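Local coordinates for protein cytochrome P450 (Zobellia galactanivorans, PDB 6G5O) that belongs to the cytochrome P450 family of haem proteins and carries a protoporphyrin IX iron cofactor inside a mainly helical fold, at residues L103-E112 and I339-K350; E21-V29 and R56-D64. One frame throughout, in Å; residues are numbered along the deposited sequence.

Interaction 1 (L103-E112 and I339-K350); sequences LTAQISEIVE and ILKILLQTLAQK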
ATOM      1  N   LEU A 103      -5.599   0.962 -18.623  1.00 25.41           N
ATOM      2  CA  LEU A 103      -6.071   1.169 -17.271  1.00 25.18           C
ATOM      3  C   LEU A 103      -7.240   2.205 -17.235  1.00 25.21           C
ATOM      4  O   LEU A 103      -8.157   2.080 -16.457  1.00 24.44           O
ATOM      5  CB  LEU A 103      -4.908   1.607 -16.410  1.00 25.57           C
ATOM      6  CG  LEU A 103      -5.132   1.880 -14.945  1.00 26.84           C
ATOM      7  CD1 LEU A 103      -5.703   0.634 -14.263  1.00 31.46           C
ATOM      8  CD2 LEU A 103      -3.838   2.342 -14.282  1.00 26.62           C
ATOM      9  N   THR A 104      -7.165   3.216 -18.062  1.00 25.72           N
ATOM     10  CA  THR A 104      -8.270   4.168 -18.210  1.00 29.28           C
ATOM     11  C   THR A 104      -9.515   3.439 -18.685  1.00 30.93           C
ATOM     12  O   THR A 104     -10.578   3.597 -18.089  1.00 31.14           O
ATOM     13  CB  THR A 104      -7.903   5.323 -19.156  1.00 27.83           C
ATOM     14  OG1 THR A 104      -6.734   5.974 -18.628  1.00 28.94           O
ATOM     15  CG2 THR A 104      -9.062   6.343 -19.277  1.00 25.49           C
ATOM     16  N   ALA A 105      -9.347   2.578 -19.694  1.00 32.64           N
ATOM     17  CA  ALA A 105     -10.462   1.758 -20.199  1.00 34.24           C
ATOM     18  C   ALA A 105     -11.074   0.835 -19.126  1.00 33.38           C
ATOM     19  O   ALA A 105     -12.294   0.811 -18.976  1.00 34.21           O
ATOM     20  CB  ALA A 105     -10.041   0.972 -21.429  1.00 33.45           C
ATOM     21  N   GLN A 106     -10.245   0.148 -18.334  1.00 30.89           N
ATOM     22  CA  GLN A 106     -10.760  -0.674 -17.207  1.00 28.11           C
ATOM     23  C   GLN A 106     -11.542   0.151 -16.201  1.00 29.88           C
ATOM     24  O   GLN A 106     -12.566  -0.298 -15.676  1.00 28.11           O
ATOM     25  CB  GLN A 106      -9.646  -1.437 -16.436  1.00 24.71           C
ATOM     26  CG  GLN A 106      -8.807  -2.455 -17.227  1.00 23.05           C
ATOM     27  CD  GLN A 106      -7.712  -3.083 -16.351  1.00 24.18           C
ATOM     28  OE1 GLN A 106      -7.547  -2.707 -15.198  1.00 24.79           O
ATOM     29  NE2 GLN A 106      -7.029  -4.087 -16.864  1.00 21.99           N
ATOM     30  N   ILE A 107     -11.039   1.337 -15.880  1.00 30.70           N
ATOM     31  CA  ILE A 107     -11.615   2.079 -14.780  1.00 30.57           C
ATOM     32  C   ILE A 107     -12.914   2.793 -15.268  1.00 32.18           C
ATOM     33  O   ILE A 107     -13.917   2.877 -14.540  1.00 32.53           O
ATOM     34  CB  ILE A 107     -10.583   3.026 -14.158  1.00 29.51           C
ATOM     35  CG1 ILE A 107      -9.579   2.217 -13.324  1.00 28.94           C
ATOM     36  CG2 ILE A 107     -11.249   4.094 -13.273  1.00 29.20           C
ATOM     37  CD1 ILE A 107      -8.493   3.050 -12.687  1.00 26.47           C
ATOM     38  N   SER A 108     -12.872   3.288 -16.488  1.00 31.46           N
ATOM     39  CA  SER A 108     -14.045   3.779 -17.156  1.00 38.69           C
ATOM     40  C   SER A 108     -15.187   2.725 -17.166  1.00 42.28           C
ATOM     41  O   SER A 108     -16.300   2.997 -16.694  1.00 42.74           O
ATOM     42  CB  SER A 108     -13.662   4.170 -18.584  1.00 40.26           C
ATOM     43  OG  SER A 108     -14.777   4.731 -19.233  1.00 44.69           O
ATOM     44  N   GLU A 109     -14.870   1.512 -17.636  1.00 44.58           N
ATOM     45  CA  GLU A 109     -15.810   0.382 -17.640  1.00 46.10           C
ATOM     46  C   GLU A 109     -16.473   0.101 -16.283  1.00 44.60           C
ATOM     47  O   GLU A 109     -17.706  -0.009 -16.188  1.00 40.35           O
ATOM     48  CB  GLU A 109     -15.138  -0.896 -18.149  1.00 58.32           C
ATOM     49  CG  GLU A 109     -15.556  -2.172 -17.385  1.00 68.78           C
ATOM     50  CD  GLU A 109     -15.866  -3.375 -18.272  1.00 75.84           C
ATOM     51  OE1 GLU A 109     -14.917  -3.926 -18.881  1.00 77.47           O
ATOM     52  OE2 GLU A 109     -17.068  -3.763 -18.325  1.00 74.34           O
ATOM     53  N   ILE A 110     -15.659  -0.030 -15.234  1.00 44.37           N
ATOM     54  CA  ILE A 110     -16.190  -0.332 -13.896  1.00 43.73           C
ATOM     55  C   ILE A 110     -17.024   0.841 -13.328  1.00 45.45           C
ATOM     56  O   ILE A 110     -18.021   0.624 -12.628  1.00 45.59           O
ATOM     57  CB  ILE A 110     -15.080  -0.811 -12.925  1.00 43.00           C
ATOM     58  CG1 ILE A 110     -15.646  -1.338 -11.611  1.00 47.01           C
ATOM     59  CG2 ILE A 110     -14.151   0.313 -12.530  1.00 43.88           C
ATOM     60  CD1 ILE A 110     -16.504  -2.570 -11.734  1.00 53.26           C
ATOM     61  N   VAL A 111     -16.634   2.075 -13.629  1.00 42.09           N
ATOM     62  CA  VAL A 111     -17.454   3.204 -13.208  1.00 42.91           C
ATOM     63  C   VAL A 111     -18.822   3.202 -13.946  1.00 40.23           C
ATOM     64  O   VAL A 111     -19.844   3.390 -13.301  1.00 40.99           O
ATOM     65  CB  VAL A 111     -16.706   4.553 -13.341  1.00 40.57           C
ATOM     66  CG1 VAL A 111     -17.645   5.727 -13.154  1.00 41.05           C
ATOM     67  CG2 VAL A 111     -15.581   4.640 -12.309  1.00 42.71           C
ATOM     68  N   GLU A 112     -18.826   2.959 -15.256  1.00 42.95           N
ATOM     69  CA  GLU A 112     -20.073   2.944 -16.067  1.00 46.63           C
ATOM     70  C   GLU A 112     -21.035   1.851 -15.618  1.00 48.17           C
ATOM     71  O   GLU A 112     -22.193   2.132 -15.409  1.00 49.70           O
ATOM     72  CB  GLU A 112     -19.817   2.758 -17.570  1.00 48.46           C
ATOM     73  CG  GLU A 112     -18.899   3.780 -18.234  1.00 57.12           C
ATOM     74  CD  GLU A 112     -19.584   5.007 -18.800  1.00 60.41           C
ATOM     75  OE1 GLU A 112     -20.637   5.456 -18.291  1.00 61.19           O
ATOM     76  OE2 GLU A 112     -19.018   5.555 -19.775  1.00 70.38           O
ATOM     77  N   ILE A 339      -3.459   4.413 -10.743  1.00 25.43           N
ATOM     78  CA  ILE A 339      -4.796   3.938 -10.409  1.00 25.98           C
ATOM     79  C   ILE A 339      -5.617   5.096  -9.854  1.00 27.01           C
ATOM     80  O   ILE A 339      -6.715   5.368 -10.307  1.00 27.21           O
ATOM     81  CB  ILE A 339      -4.751   2.826  -9.336  1.00 23.84           C
ATOM     82  CG1 ILE A 339      -4.446   1.474 -10.001  1.00 23.53           C
ATOM     83  CG2 ILE A 339      -6.073   2.708  -8.617  1.00 25.03           C
ATOM     84  CD1 ILE A 339      -4.145   0.370  -9.027  1.00 23.04           C
ATOM     85  N   LEU A 340      -5.061   5.764  -8.858  1.00 27.60           N
ATOM     86  CA  LEU A 340      -5.767   6.802  -8.154  1.00 28.72           C
ATOM     87  C   LEU A 340      -5.967   8.098  -8.951  1.00 27.87           C
ATOM     88  O   LEU A 340      -7.054   8.707  -8.811  1.00 23.95           O
ATOM     89  CB  LEU A 340      -5.068   7.070  -6.816  1.00 31.93           C
ATOM     90  CG  LEU A 340      -5.114   5.905  -5.842  1.00 31.18           C
ATOM     91  CD1 LEU A 340      -4.198   6.143  -4.661  1.00 33.77           C
ATOM     92  CD2 LEU A 340      -6.553   5.670  -5.353  1.00 34.77           C
ATOM     93  N   LYS A 341      -4.979   8.510  -9.779  1.00 25.49           N
ATOM     94  CA  LYS A 341      -5.156   9.713 -10.628  1.00 26.15           C
ATOM     95  C   LYS A 341      -6.310   9.474 -11.614  1.00 29.25           C
ATOM     96  O   LYS A 341      -7.210  10.358 -11.779  1.00 29.14           O
ATOM     97  CB  LYS A 341      -3.883  10.171 -11.363  1.00 22.74           C
ATOM     98  N   ILE A 342      -6.291   8.296 -12.252  1.00 29.09           N
ATOM     99  CA  ILE A 342      -7.320   7.910 -13.219  1.00 30.18           C
ATOM    100  C   ILE A 342      -8.702   7.705 -12.586  1.00 29.66           C
ATOM    101  O   ILE A 342      -9.696   8.170 -13.133  1.00 26.98           O
ATOM    102  CB  ILE A 342      -6.916   6.667 -14.029  1.00 32.55           C
ATOM    103  CG1 ILE A 342      -5.695   6.997 -14.896  1.00 31.97           C
ATOM    104  CG2 ILE A 342      -8.057   6.191 -14.955  1.00 34.22           C
ATOM    105  CD1 ILE A 342      -5.074   5.749 -15.502  1.00 33.35           C
ATOM    106  N   LEU A 343      -8.752   7.039 -11.435  1.00 26.48           N
ATOM    107  CA  LEU A 343     -10.007   6.914 -10.709  1.00 29.04           C
ATOM    108  C   LEU A 343     -10.619   8.275 -10.365  1.00 31.45           C
ATOM    109  O   LEU A 343     -11.799   8.527 -10.670  1.00 31.39           O
ATOM    110  CB  LEU A 343      -9.840   6.099  -9.450  1.00 28.04           C
ATOM    111  CG  LEU A 343     -11.101   5.956  -8.617  1.00 31.69           C
ATOM    112  CD1 LEU A 343     -12.208   5.204  -9.352  1.00 29.93           C
ATOM    113  CD2 LEU A 343     -10.769   5.286  -7.297  1.00 35.11           C
ATOM    114  N   LEU A 344      -9.821   9.151  -9.746  1.00 33.47           N
ATOM    115  CA  LEU A 344     -10.362  10.466  -9.341  1.00 34.00           C
ATOM    116  C   LEU A 344     -10.941  11.268 -10.527  1.00 34.75           C
ATOM    117  O   LEU A 344     -11.985  11.886 -10.392  1.00 35.66           O
ATOM    118  CB  LEU A 344      -9.354  11.313  -8.594  1.00 32.90           C
ATOM    119  CG  LEU A 344      -8.900  10.903  -7.176  1.00 33.62           C
ATOM    120  CD1 LEU A 344      -7.926  11.953  -6.647  1.00 32.43           C
ATOM    121  CD2 LEU A 344     -10.057  10.738  -6.229  1.00 35.45           C
ATOM    122  N   GLN A 345     -10.245  11.247 -11.656  1.00 36.62           N
ATOM    123  CA  GLN A 345     -10.645  11.952 -12.860  1.00 36.81           C
ATOM    124  C   GLN A 345     -11.868  11.282 -13.497  1.00 40.81           C
ATOM    125  O   GLN A 345     -12.785  11.983 -13.903  1.00 37.53           O
ATOM    126  CB  GLN A 345      -9.474  12.110 -13.873  1.00 34.31           C
ATOM    127  CG  GLN A 345      -8.658  13.397 -13.752  1.00 33.43           C
ATOM    128  CD  GLN A 345      -9.555  14.638 -13.525  1.00 36.59           C
ATOM    129  OE1 GLN A 345     -10.423  14.914 -14.356  1.00 32.69           O
ATOM    130  NE2 GLN A 345      -9.388  15.340 -12.362  1.00 32.26           N
ATOM    131  N   THR A 346     -11.907   9.944 -13.536  1.00 41.78           N
ATOM    132  CA  THR A 346     -13.061   9.255 -14.079  1.00 38.96           C
ATOM    133  C   THR A 346     -14.329   9.555 -13.260  1.00 39.04           C
ATOM    134  O   THR A 346     -15.368   9.839 -13.837  1.00 34.06           O
ATOM    135  CB  THR A 346     -12.808   7.753 -14.191  1.00 37.20           C
ATOM    136  OG1 THR A 346     -11.627   7.553 -14.967  1.00 37.34           O
ATOM    137  CG2 THR A 346     -13.993   7.017 -14.870  1.00 33.31           C
ATOM    138  N   LEU A 347     -14.233   9.505 -11.933  1.00 39.85           N
ATOM    139  CA  LEU A 347     -15.361   9.861 -11.078  1.00 40.48           C
ATOM    140  C   LEU A 347     -15.798  11.330 -11.259  1.00 44.49           C
ATOM    141  O   LEU A 347     -16.991  11.639 -11.266  1.00 42.80           O
ATOM    142  CB  LEU A 347     -15.040   9.607  -9.621  1.00 41.04           C
ATOM    143  CG  LEU A 347     -14.776   8.151  -9.200  1.00 43.65           C
ATOM    144  CD1 LEU A 347     -14.238   8.101  -7.779  1.00 42.27           C
ATOM    145  CD2 LEU A 347     -16.050   7.323  -9.309  1.00 44.34           C
ATOM    146  N   ALA A 348     -14.841  12.241 -11.392  1.00 42.48           N
ATOM    147  CA  ALA A 348     -15.169  13.651 -11.552  1.00 44.84           C
ATOM    148  C   ALA A 348     -15.870  13.968 -12.889  1.00 45.14           C
ATOM    149  O   ALA A 348     -16.668  14.902 -12.966  1.00 39.15           O
ATOM    150  CB  ALA A 348     -13.917  14.500 -11.399  1.00 42.85           C
ATOM    151  N   GLN A 349     -15.537  13.219 -13.940  1.00 48.92           N
ATOM    152  CA  GLN A 349     -16.117  13.455 -15.256  1.00 52.82           C
ATOM    153  C   GLN A 349     -17.445  12.688 -15.511  1.00 51.96           C
ATOM    154  O   GLN A 349     -18.106  12.960 -16.496  1.00 48.96           O
ATOM    155  CB  GLN A 349     -15.094  13.131 -16.339  1.00 52.13           C
ATOM    156  CG  GLN A 349     -13.987  14.148 -16.482  1.00 56.63           C
ATOM    157  CD  GLN A 349     -12.714  13.539 -17.080  1.00 64.18           C
ATOM    158  OE1 GLN A 349     -12.773  12.556 -17.834  1.00 69.93           O
ATOM    159  NE2 GLN A 349     -11.546  14.107 -16.719  1.00 62.75           N
ATOM    160  N   LYS A 350     -17.823  11.758 -14.626  1.00 49.98           N
ATOM    161  CA  LYS A 350     -18.986  10.877 -14.832  1.00 46.64           C
ATOM    162  C   LYS A 350     -20.008  10.846 -13.689  1.00 44.97           C
ATOM    163  O   LYS A 350     -21.151  10.465 -13.906  1.00 46.08           O
ATOM    164  CB  LYS A 350     -18.501   9.429 -15.070  1.00 45.87           C
ATOM    165  CG  LYS A 350     -17.971   9.156 -16.473  1.00 47.52           C
ATOM    166  CD  LYS A 350     -16.995   7.993 -16.460  1.00 50.97           C
ATOM    167  CE  LYS A 350     -16.905   7.246 -17.777  1.00 50.09           C
ATOM    168  NZ  LYS A 350     -16.840   8.115 -18.982  1.00 52.15           N
TER
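Ile-107 enters the helix 339-350 as a knob into the hole formed by Ile-339, Ile-342, Leu-343 and Thr-346, a compact example of how helices far apart in sequence pack in the P450 fold. Its two branches divide the work: CD1 lies 3.9 Å from Ile-342 CG2, while CG2, anti to the backbone N, comes within 4.2 Å of Leu-343 CD1. Ile-342 answers from the other helix: its side chain crosses that of Thr-104 at about a right angle, and its CD1 packs 3.8 Å from Leu-103 CD2. The side chains of Val-111 and Thr-346 slide past each other in opposite directions, meeting CG2 to CG2 at 3.8 Å, and Val-111 also meets Leu-347. Thr-346 can offer its methyl because its hydroxyl turns back, OG1 bonding Ile-342 O at 2.7 Å from above the carbonyl plane; Thr-346 N reaches it from the opposite face. Thr-104 OG1 bonds Gln-100 O in its own helix. The axes of the two helical segments approach to 9.8 Å, crossing at -43°. Behind the seam, helix 122-139 backs Leu-103, and helix 223-238 backs Ile-339, Leu-343 and Leu-347. Near the C-terminal end, Lys-350 lays CD against Val-111 and forms a long salt bridge, NZ to Glu-112 OE2 at 3.5 Å. With no hydrogen bond between the segments, cohesion rests mainly on branched apolar side chains, plus one peripheral charge pair.

Interaction 2 (E21-V29 and R56-D64); sequences EMNDQDDPV and RIVIPSEVD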
ATOM      1  N   GLU A  21       3.763   1.468  22.512  1.00 59.11           N
ATOM      2  CA  GLU A  21       4.181   0.080  22.624  1.00 60.97           C
ATOM      3  C   GLU A  21       3.012  -0.814  22.360  1.00 62.58           C
ATOM      4  O   GLU A  21       1.885  -0.517  22.777  1.00 62.02           O
ATOM      5  CB  GLU A  21       4.819  -0.198  23.978  1.00 63.95           C
ATOM      6  CG  GLU A  21       6.204   0.454  24.063  1.00 64.10           C
ATOM      7  CD  GLU A  21       6.962   0.202  25.341  1.00 71.21           C
ATOM      8  OE1 GLU A  21       8.146   0.605  25.370  1.00 70.21           O
ATOM      9  OE2 GLU A  21       6.397  -0.374  26.305  1.00 77.15           O
ATOM     10  N   MET A  22       3.280  -1.878  21.606  1.00 62.04           N
ATOM     11  CA  MET A  22       2.308  -2.960  21.410  1.00 68.23           C
ATOM     12  C   MET A  22       2.960  -4.360  21.511  1.00 68.90           C
ATOM     13  O   MET A  22       4.155  -4.527  21.236  1.00 62.95           O
ATOM     14  CB  MET A  22       1.527  -2.780  20.108  1.00 71.88           C
ATOM     15  CG  MET A  22       2.329  -2.883  18.818  1.00 75.17           C
ATOM     16  SD  MET A  22       1.204  -2.843  17.382  1.00 79.70           S
ATOM     17  CE  MET A  22       0.515  -4.501  17.392  1.00 75.19           C
ATOM     18  N   ASN A  23       2.183  -5.338  21.977  1.00 69.54           N
ATOM     19  CA  ASN A  23       2.652  -6.730  22.115  1.00 74.82           C
ATOM     20  C   ASN A  23       2.135  -7.480  20.887  1.00 73.34           C
ATOM     21  O   ASN A  23       1.043  -7.183  20.381  1.00 69.57           O
ATOM     22  CB  ASN A  23       2.160  -7.382  23.433  1.00 63.05           C
ATOM     23  N   ASP A  24       2.929  -8.413  20.377  1.00 72.59           N
ATOM     24  CA  ASP A  24       2.509  -9.202  19.214  1.00 76.40           C
ATOM     25  C   ASP A  24       3.333 -10.471  19.204  1.00 72.11           C
ATOM     26  O   ASP A  24       4.515 -10.424  18.916  1.00 62.44           O
ATOM     27  CB  ASP A  24       2.702  -8.395  17.914  1.00 78.12           C
ATOM     28  CG  ASP A  24       2.625  -9.253  16.660  1.00 73.38           C
ATOM     29  OD1 ASP A  24       1.609  -9.963  16.484  1.00 66.93           O
ATOM     30  OD2 ASP A  24       3.586  -9.200  15.853  1.00 68.19           O
ATOM     31  N   GLN A  25       2.704 -11.585  19.581  1.00 80.39           N
ATOM     32  CA  GLN A  25       3.324 -12.934  19.555  1.00 77.10           C
ATOM     33  C   GLN A  25       4.685 -13.021  20.269  1.00 69.95           C
ATOM     34  O   GLN A  25       5.661 -13.516  19.710  1.00 73.25           O
ATOM     35  CB  GLN A  25       3.397 -13.456  18.102  1.00 79.36           C
ATOM     36  CG  GLN A  25       2.014 -13.705  17.515  1.00 79.25           C
ATOM     37  CD  GLN A  25       1.985 -13.826  16.009  1.00 80.52           C
ATOM     38  OE1 GLN A  25       2.068 -12.827  15.285  1.00 76.50           O
ATOM     39  NE2 GLN A  25       1.804 -15.050  15.525  1.00 83.18           N
ATOM     40  N   ASP A  26       4.728 -12.518  21.503  1.00 66.01           N
ATOM     41  CA  ASP A  26       5.906 -12.621  22.378  1.00 69.86           C
ATOM     42  C   ASP A  26       7.124 -11.849  21.852  1.00 67.72           C
ATOM     43  O   ASP A  26       8.248 -12.052  22.315  1.00 61.99           O
ATOM     44  CB  ASP A  26       6.264 -14.097  22.657  1.00 72.40           C
ATOM     45  N   ASP A  27       6.876 -10.937  20.911  1.00 75.65           N
ATOM     46  CA  ASP A  27       7.924 -10.163  20.244  1.00 77.53           C
ATOM     47  C   ASP A  27       7.505  -8.698  20.284  1.00 85.22           C
ATOM     48  O   ASP A  27       6.982  -8.161  19.301  1.00 79.70           O
ATOM     49  CB  ASP A  27       8.096 -10.648  18.794  1.00 72.76           C
ATOM     50  CG  ASP A  27       9.350 -10.106  18.124  1.00 73.70           C
ATOM     51  OD1 ASP A  27      10.074  -9.267  18.731  1.00 70.71           O
ATOM     52  OD2 ASP A  27       9.607 -10.536  16.967  1.00 67.69           O
ATOM     53  N   PRO A  28       7.728  -8.039  21.428  1.00 86.68           N
ATOM     54  CA  PRO A  28       7.073  -6.740  21.587  1.00 79.83           C
ATOM     55  C   PRO A  28       7.687  -5.603  20.724  1.00 71.05           C
ATOM     56  O   PRO A  28       8.854  -5.668  20.321  1.00 65.10           O
ATOM     57  CB  PRO A  28       7.218  -6.480  23.084  1.00 82.12           C
ATOM     58  CG  PRO A  28       8.511  -7.169  23.460  1.00 83.00           C
ATOM     59  CD  PRO A  28       8.694  -8.320  22.509  1.00 81.32           C
ATOM     60  N   VAL A  29       6.883  -4.570  20.475  1.00 65.11           N
ATOM     61  CA  VAL A  29       7.192  -3.519  19.493  1.00 62.81           C
ATOM     62  C   VAL A  29       7.180  -2.132  20.139  1.00 56.25           C
ATOM     63  O   VAL A  29       6.219  -1.753  20.792  1.00 55.67           O
ATOM     64  CB  VAL A  29       6.160  -3.521  18.319  1.00 61.92           C
ATOM     65  CG1 VAL A  29       6.367  -2.346  17.373  1.00 59.84           C
ATOM     66  CG2 VAL A  29       6.236  -4.820  17.525  1.00 64.43           C
ATOM     67  N   ARG A  56       9.548 -11.547  10.126  1.00 41.65           N
ATOM     68  CA  ARG A  56       9.686 -10.907  11.422  1.00 46.07           C
ATOM     69  C   ARG A  56       9.375  -9.414  11.439  1.00 48.33           C
ATOM     70  O   ARG A  56       8.820  -8.926  12.425  1.00 48.68           O
ATOM     71  CB  ARG A  56      11.068 -11.131  12.005  1.00 47.76           C
ATOM     72  CG  ARG A  56      11.004 -11.182  13.521  1.00 48.95           C
ATOM     73  CD  ARG A  56      12.368 -11.326  14.180  1.00 50.93           C
ATOM     74  NE  ARG A  56      12.247 -10.849  15.560  1.00 52.62           N
ATOM     75  CZ  ARG A  56      13.241 -10.404  16.318  1.00 51.29           C
ATOM     76  NH1 ARG A  56      14.508 -10.375  15.887  1.00 50.10           N
ATOM     77  NH2 ARG A  56      12.951  -9.997  17.547  1.00 50.57           N
ATOM     78  N   ILE A  57       9.730  -8.687  10.378  1.00 46.17           N
ATOM     79  CA  ILE A  57       9.542  -7.235  10.382  1.00 45.55           C
ATOM     80  C   ILE A  57       8.087  -6.826  10.124  1.00 47.69           C
ATOM     81  O   ILE A  57       7.758  -5.667  10.232  1.00 48.26           O
ATOM     82  CB  ILE A  57      10.477  -6.482   9.417  1.00 44.31           C
ATOM     83  CG1 ILE A  57      10.120  -6.759   7.949  1.00 45.05           C
ATOM     84  CG2 ILE A  57      11.924  -6.795   9.724  1.00 43.29           C
ATOM     85  CD1 ILE A  57      11.181  -6.303   6.946  1.00 47.71           C
ATOM     86  N   VAL A  58       7.208  -7.765   9.793  1.00 44.75           N
ATOM     87  CA  VAL A  58       5.803  -7.423   9.584  1.00 43.82           C
ATOM     88  C   VAL A  58       5.090  -7.403  10.942  1.00 49.55           C
ATOM     89  O   VAL A  58       5.578  -8.000  11.937  1.00 50.34           O
ATOM     90  CB  VAL A  58       5.113  -8.417   8.632  1.00 45.05           C
ATOM     91  CG1 VAL A  58       3.704  -7.952   8.241  1.00 45.74           C
ATOM     92  CG2 VAL A  58       5.963  -8.616   7.385  1.00 47.64           C
ATOM     93  N   ILE A  59       3.943  -6.708  10.976  1.00 45.33           N
ATOM     94  CA  ILE A  59       3.107  -6.596  12.155  1.00 46.91           C
ATOM     95  C   ILE A  59       1.630  -6.753  11.776  1.00 52.76           C
ATOM     96  O   ILE A  59       1.047  -5.849  11.127  1.00 46.20           O
ATOM     97  CB  ILE A  59       3.331  -5.253  12.865  1.00 49.04           C
ATOM     98  CG1 ILE A  59       4.785  -5.131  13.321  1.00 45.09           C
ATOM     99  CG2 ILE A  59       2.400  -5.132  14.072  1.00 53.61           C
ATOM    100  CD1 ILE A  59       5.191  -3.730  13.717  1.00 47.79           C
ATOM    101  N   PRO A  60       1.004  -7.881  12.160  1.00 52.53           N
ATOM    102  CA  PRO A  60       1.586  -8.953  12.991  1.00 52.74           C
ATOM    103  C   PRO A  60       2.693  -9.768  12.326  1.00 54.22           C
ATOM    104  O   PRO A  60       2.628 -10.021  11.112  1.00 57.96           O
ATOM    105  CB  PRO A  60       0.385  -9.871  13.240  1.00 55.35           C
ATOM    106  CG  PRO A  60      -0.502  -9.661  12.062  1.00 55.50           C
ATOM    107  CD  PRO A  60      -0.359  -8.211  11.713  1.00 54.25           C
ATOM    108  N   SER A  61       3.699 -10.164  13.120  1.00 50.42           N
ATOM    109  CA  SER A  61       4.763 -11.068  12.660  1.00 51.18           C
ATOM    110  C   SER A  61       4.212 -12.279  11.940  1.00 52.75           C
ATOM    111  O   SER A  61       3.130 -12.784  12.270  1.00 51.11           O
ATOM    112  CB  SER A  61       5.615 -11.556  13.810  1.00 52.57           C
ATOM    113  OG  SER A  61       6.614 -12.432  13.335  1.00 55.33           O
ATOM    114  N   GLU A  62       4.966 -12.713  10.933  1.00 51.24           N
ATOM    115  CA  GLU A  62       4.567 -13.785  10.019  1.00 50.41           C
ATOM    116  C   GLU A  62       5.595 -14.920  10.034  1.00 50.86           C
ATOM    117  O   GLU A  62       5.545 -15.782   9.160  1.00 46.13           O
ATOM    118  CB  GLU A  62       4.459 -13.264   8.568  1.00 47.75           C
ATOM    119  CG  GLU A  62       3.287 -12.320   8.274  1.00 48.82           C
ATOM    120  CD  GLU A  62       3.287 -11.710   6.862  1.00 45.55           C
ATOM    121  OE1 GLU A  62       4.283 -11.825   6.102  1.00 42.16           O
ATOM    122  OE2 GLU A  62       2.261 -11.104   6.504  1.00 42.13           O
ATOM    123  N   VAL A  63       6.534 -14.917  10.989  1.00 50.40           N
ATOM    124  CA  VAL A  63       7.521 -16.007  11.139  1.00 55.67           C
ATOM    125  C   VAL A  63       6.914 -17.429  11.111  1.00 54.78           C
ATOM    126  O   VAL A  63       7.540 -18.367  10.636  1.00 55.82           O
ATOM    127  CB  VAL A  63       8.330 -15.834  12.461  1.00 59.03           C
ATOM    128  CG1 VAL A  63       9.065 -17.116  12.885  1.00 65.12           C
ATOM    129  CG2 VAL A  63       9.307 -14.670  12.323  1.00 55.82           C
ATOM    130  N   ASP A  64       5.705 -17.581  11.635  1.00 52.63           N
ATOM    131  CA  ASP A  64       5.131 -18.894  11.803  1.00 58.33           C
ATOM    132  C   ASP A  64       4.375 -19.347  10.570  1.00 58.26           C
ATOM    133  O   ASP A  64       4.018 -20.530  10.474  1.00 58.53           O
ATOM    134  CB  ASP A  64       4.242 -18.935  13.064  1.00 61.53           C
ATOM    135  CG  ASP A  64       5.069 -18.899  14.369  1.00 65.48           C
ATOM    136  OD1 ASP A  64       6.295 -19.204  14.314  1.00 64.48           O
ATOM    137  OD2 ASP A  64       4.493 -18.561  15.441  1.00 66.90           O
TER
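The guanidinium of Arg-56 meets the carboxylate of Asp-27 edge to edge, their planes 25° apart, in a side-on salt bridge that fastens a beta hairpin to a neighbouring loop. Two nitrogens take one oxygen each: Arg-56 NE bonds Asp-27 OD2 at 3.0 Å, and Arg-56 NH2 bonds Asp-27 OD1 at 3.2 Å. Both oxygens are met on the syn side, somewhat out of the carboxylate plane but close to the guanidinium plane; Asp-288 O takes a further bond from NH2. Such a paired grip restricts rotation of both flat groups. The hairpin joins strands 19-22 and 29-32 through a type I' turn from Asp-24 to Asp-27, and these two residues both point toward the loop 56-64. Asp-24 has a charged partner of its own: OD2 forms a salt bridge with Arg-290, whose guanidinium bonds Asp-27 O and Val-58 O, bridging hairpin and loop; this positive charge probably favours the ionised carboxylate. Where the strands lead into the turn, Ile-59 supplies the apolar part. Its CD1 runs tip to tip against Val-29, 4.1 Å from CG1, and its CG2 lies 3.9 Å from Met-22 CE, with Arg-290 and Ser-292 of strand 290-293 alongside. A cis peptide precedes Pro-60, whose CB lies 3.5 Å from Asp-24 OD1. Ser-61 N donates to the syn lone pair of Asp-24 OD2 at 2.9 Å, nearly straight at 174°.

How the interactions relate
After helix 11-16 the chain forms the hairpin of strands 19-22 and 29-32, then passes through helix 35-43 and strand 48-49 before interaction 2 closes a loop of 26 intervening residues. Only afterwards does helix 97-117 open interaction 1, which waits 226 residues, most of the helical body of the fold, for its partner. The two closures therefore follow in series, neither nesting nor crossing. The centres of interaction 1 and interaction 2 are about 38 Å apart, on opposite sides of the chain's centre. Interaction 2 ties the edge of the mixed sheet to the loop preceding helix 79-92, whereas interaction 1 packs helix 97-117 against helix 333-350, where the Ile-339 side chain lies about 6 Å from the haem.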